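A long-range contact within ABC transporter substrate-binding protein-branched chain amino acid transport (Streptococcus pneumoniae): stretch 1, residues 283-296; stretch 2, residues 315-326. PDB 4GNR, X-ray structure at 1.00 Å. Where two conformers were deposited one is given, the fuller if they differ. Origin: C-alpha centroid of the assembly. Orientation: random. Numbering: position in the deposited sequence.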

# COMPACT_ATOMS: atom_id res chain seq x y z
N ALA A 283 0.31 4.35 -6.45
CA ALA A 283 0.59 5.62 -7.15
C ALA A 283 -0.41 6.69 -6.68
O ALA A 283 -0.02 7.85 -6.47
N ALA A 284 -1.69 6.33 -6.57
CA ALA A 284 -2.72 7.27 -6.15
C ALA A 284 -2.46 7.78 -4.71
O ALA A 284 -2.53 8.98 -4.45
N LEU A 285 -2.16 6.86 -3.79
CA LEU A 285 -1.87 7.26 -2.41
C LEU A 285 -0.64 8.18 -2.35
O LEU A 285 -0.64 9.15 -1.60
N ALA A 286 0.40 7.87 -3.13
CA ALA A 286 1.63 8.67 -3.10
C ALA A 286 1.40 10.08 -3.67
O ALA A 286 1.96 11.07 -3.17
N TYR A 287 0.58 10.17 -4.72
CA TYR A 287 0.20 11.46 -5.31
C TYR A 287 -0.47 12.32 -4.22
O TYR A 287 -0.13 13.50 -4.04
N ASP A 288 -1.42 11.74 -3.49
CA ASP A 288 -2.07 12.46 -2.40
C ASP A 288 -1.07 12.84 -1.30
O ASP A 288 -1.17 13.94 -0.75
N SER A 289 -0.14 11.95 -0.95
CA SER A 289 0.84 12.27 0.09
C SER A 289 1.67 13.50 -0.28
O SER A 289 1.94 14.35 0.59
N VAL A 290 2.08 13.61 -1.55
CA VAL A 290 2.82 14.81 -1.96
C VAL A 290 1.96 16.06 -1.79
O VAL A 290 2.44 17.08 -1.31
N HIS A 291 0.70 16.01 -2.23
CA HIS A 291 -0.18 17.18 -2.06
C HIS A 291 -0.37 17.52 -0.59
O HIS A 291 -0.44 18.71 -0.24
N LEU A 292 -0.50 16.53 0.27
CA LEU A 292 -0.65 16.78 1.71
C LEU A 292 0.58 17.55 2.23
O LEU A 292 0.45 18.52 3.00
N VAL A 293 1.77 17.10 1.85
CA VAL A 293 3.02 17.76 2.27
C VAL A 293 3.12 19.17 1.67
O VAL A 293 3.48 20.11 2.38
N ALA A 294 2.83 19.31 0.37
CA ALA A 294 2.93 20.61 -0.29
C ALA A 294 1.98 21.62 0.35
O ALA A 294 2.35 22.77 0.58
N ASN A 295 0.76 21.19 0.66
CA ASN A 295 -0.18 22.08 1.30
C ASN A 295 0.34 22.48 2.69
O ASN A 295 0.24 23.64 3.09
N ALA A 296 0.87 21.51 3.43
CA ALA A 296 1.41 21.74 4.77
C ALA A 296 2.63 22.67 4.76
O ALA A 296 2.91 23.34 5.74
N ASP A 315 -9.46 18.02 6.61
CA ASP A 315 -10.41 18.05 5.47
C ASP A 315 -9.80 18.09 4.05
O ASP A 315 -10.30 18.78 3.16
N PHE A 316 -8.74 17.35 3.83
CA PHE A 316 -8.14 17.29 2.51
C PHE A 316 -8.95 16.38 1.61
O PHE A 316 -9.34 15.30 2.02
N GLU A 317 -9.16 16.81 0.37
CA GLU A 317 -9.84 15.98 -0.64
C GLU A 317 -8.83 15.72 -1.74
O GLU A 317 -8.30 16.65 -2.35
N GLY A 318 -8.57 14.45 -2.00
CA GLY A 318 -7.61 14.04 -3.01
C GLY A 318 -8.15 12.95 -3.92
O GLY A 318 -9.35 12.68 -4.00
N VAL A 319 -7.21 12.32 -4.60
CA VAL A 319 -7.48 11.25 -5.53
C VAL A 319 -8.10 10.03 -4.87
O VAL A 319 -9.01 9.39 -5.42
N THR A 320 -7.66 9.78 -3.64
CA THR A 320 -8.11 8.64 -2.82
C THR A 320 -9.14 9.09 -1.78
O THR A 320 -9.21 8.56 -0.67
N GLY A 321 -9.95 10.07 -2.14
CA GLY A 321 -10.96 10.58 -1.24
C GLY A 321 -10.38 11.49 -0.20
O GLY A 321 -9.36 12.17 -0.41
N GLN A 322 -11.01 11.50 0.96
CA GLN A 322 -10.57 12.40 1.99
C GLN A 322 -9.36 11.85 2.77
O GLN A 322 -9.14 10.63 2.87
N THR A 323 -8.56 12.81 3.26
CA THR A 323 -7.55 12.53 4.30
C THR A 323 -7.91 13.47 5.46
O THR A 323 -8.00 14.68 5.27
N SER A 324 -8.10 12.89 6.65
CA SER A 324 -8.45 13.62 7.85
C SER A 324 -7.66 12.99 8.99
O SER A 324 -8.02 11.91 9.48
N PHE A 325 -6.56 13.64 9.38
CA PHE A 325 -5.71 13.06 10.41
C PHE A 325 -6.29 13.20 11.81
O PHE A 325 -6.81 14.24 12.20
N ASP A 326 -6.21 12.12 12.56
CA ASP A 326 -6.63 12.07 13.96
C ASP A 326 -5.39 12.40 14.81
O ASP A 326 -4.31 12.72 14.29

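Helix 283-296 packs against a β-hairpin whose strands, 316-318 and the one beginning at Gly321, are joined by a type I turn from Gly318 to Gly321; 553 Å² is buried, both sides summed. The helix face turned to the hairpin carries Ala284, Tyr287, Asp288, His291, Leu292 and Asn295. Asp288 (chi1 m) is the plug that fits the turn. Its OD1 accepts a hydrogen bond from Val319 N (2.8 Å), while its OD2 accepts two from Thr320, from N at 2.9 Å and from OG1 at 2.7 Å, so the carboxylate satisfies the backbone NH groups of both central turn residues. Gly318 leaves the room this needs: its CA lies 3.4 Å from Asp288 OD1, and a CB there would clash with that oxygen. Water 1 extends the network, donating to Asp288 OD2 (2.9 Å) and Gly321 O (2.8 Å) and accepting from Thr323 OG1 (2.8 Å).

Around this plug the turn's side chains point toward the helix. Small Ala284 leaves a shallow hollow, where its CB meets Val319 CG1 at 3.8 Å and Thr320 CG2 at 3.7 Å. Val319 (t) also sends CG2 to within 3.4 Å of Tyr287 CD1, the Tyr287 side chain being t. Thr320 is p; Leu285 (m, t) starts away from the hairpin, yet its CD2 returns to 3.8 Å from Thr320 OG1.

One helical turn beyond Asp288, Leu292 (m, t) is the main apolar bump. Its CD2 sits over one face of the Phe316 ring, 3.8 Å from the centroid in a CH-π contact, while CD1 reaches Thr323 CG2 at 3.9 Å and Phe325 CZ at 4.4 Å. Phe316 (t) lies along the helix: Asp288 CG (3.9 Å from CE2) and Asn295 ND2 (3.8 Å from CE1) border its edge, and His291 CB approaches CZ at 3.8 Å before its imidazole leads away.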

# COMPACT_ATOMS: atom_id res chain seq x y z
CB ALA A 283 0.50 5.45 -8.65
CB ALA A 284 -4.09 6.60 -6.25
CB LEU A 285 -1.65 6.04 -1.51
CG LEU A 285 -2.93 5.28 -1.13
CD1 LEU A 285 -2.57 3.90 -0.59
CD2 LEU A 285 -3.77 6.05 -0.10
CB ALA A 286 2.74 7.97 -3.84
CB TYR A 287 -0.71 11.19 -6.50
CG TYR A 287 -1.18 12.39 -7.26
CD1 TYR A 287 -2.34 13.04 -6.91
CD2 TYR A 287 -0.49 12.84 -8.39
CE1 TYR A 287 -2.82 14.12 -7.66
CE2 TYR A 287 -0.96 13.91 -9.15
CZ TYR A 287 -2.13 14.54 -8.78
OH TYR A 287 -2.66 15.57 -9.51
CB ASP A 288 -3.23 11.68 -1.80
CG ASP A 288 -4.52 11.80 -2.60
OD1 ASP A 288 -4.58 12.58 -3.58
OD2 ASP A 288 -5.51 11.14 -2.18
CB SER A 289 1.75 11.10 0.41
OG SER A 289 1.13 10.09 1.20
CB VAL A 290 3.37 14.68 -3.39
CG1 VAL A 290 3.86 16.02 -3.91
CG2 VAL A 290 4.45 13.63 -3.44
CB HIS A 291 -1.52 16.97 -2.77
CG HIS A 291 -1.45 17.28 -4.21
ND1 HIS A 291 -1.51 18.58 -4.64
CD2 HIS A 291 -1.28 16.52 -5.30
CE1 HIS A 291 -1.41 18.62 -5.95
NE2 HIS A 291 -1.28 17.38 -6.39
CB LEU A 292 -0.80 15.46 2.47
CG LEU A 292 -2.20 14.84 2.36
CD1 LEU A 292 -2.19 13.37 2.70
CD2 LEU A 292 -3.18 15.59 3.28
CB VAL A 293 4.23 16.91 1.90
CG1 VAL A 293 5.54 17.68 2.07
CG2 VAL A 293 4.24 15.60 2.71
CB ALA A 294 2.67 20.45 -1.77
CB ASN A 295 -1.56 21.42 1.41
CG ASN A 295 -2.27 21.33 0.09
OD1 ASN A 295 -1.87 21.92 -0.92
ND2 ASN A 295 -3.33 20.57 0.08
CB ALA A 296 1.73 20.43 5.45
CB ASP A 315 -11.34 19.26 5.69
CG ASP A 315 -12.27 19.09 6.89
OD1 ASP A 315 -13.18 18.23 6.82
OD2 ASP A 315 -12.16 19.89 7.84
CB PHE A 316 -6.72 16.72 2.66
CG PHE A 316 -6.02 16.42 1.35
CD1 PHE A 316 -5.32 17.39 0.69
CD2 PHE A 316 -6.02 15.13 0.83
CE1 PHE A 316 -4.67 17.09 -0.49
CE2 PHE A 316 -5.35 14.84 -0.33
CZ PHE A 316 -4.69 15.81 -0.99
CB GLU A 317 -11.06 16.67 -1.18
CG GLU A 317 -12.16 16.80 -0.12
CD GLU A 317 -12.80 15.47 0.32
OE1 GLU A 317 -12.56 14.41 -0.31
OE2 GLU A 317 -13.60 15.48 1.29
CB VAL A 319 -6.15 10.83 -6.22
CG1 VAL A 319 -6.33 9.58 -7.06
CG2 VAL A 319 -5.61 11.99 -7.05
CB THR A 320 -6.93 7.89 -2.16
OG1 THR A 320 -6.27 8.71 -1.20
CG2 THR A 320 -5.94 7.38 -3.20
CB GLN A 322 -11.71 12.62 3.02
CG GLN A 322 -11.51 13.79 3.97
CD GLN A 322 -12.60 13.90 5.03
OE1 GLN A 322 -12.96 12.93 5.69
NE2 GLN A 322 -13.07 15.12 5.26
CB THR A 323 -6.11 12.74 3.88
OG1 THR A 323 -5.74 11.74 2.94
CG2 THR A 323 -5.16 12.62 5.05
CB SER A 324 -9.96 13.50 8.11
OG SER A 324 -10.37 14.23 9.24
CB PHE A 325 -4.28 13.63 10.39
CG PHE A 325 -3.45 13.19 9.19
CD1 PHE A 325 -3.17 11.85 8.99
CD2 PHE A 325 -2.91 14.09 8.29
CE1 PHE A 325 -2.43 11.42 7.90
CE2 PHE A 325 -2.16 13.66 7.20
CZ PHE A 325 -1.94 12.33 7.01
CB ASP A 326 -7.29 10.73 14.33
CG ASP A 326 -6.35 9.52 14.26
OD1 ASP A 326 -5.12 9.71 14.27
OD2 ASP A 326 -6.88 8.38 14.27
O HOH W 1 -6.73 11.71 0.36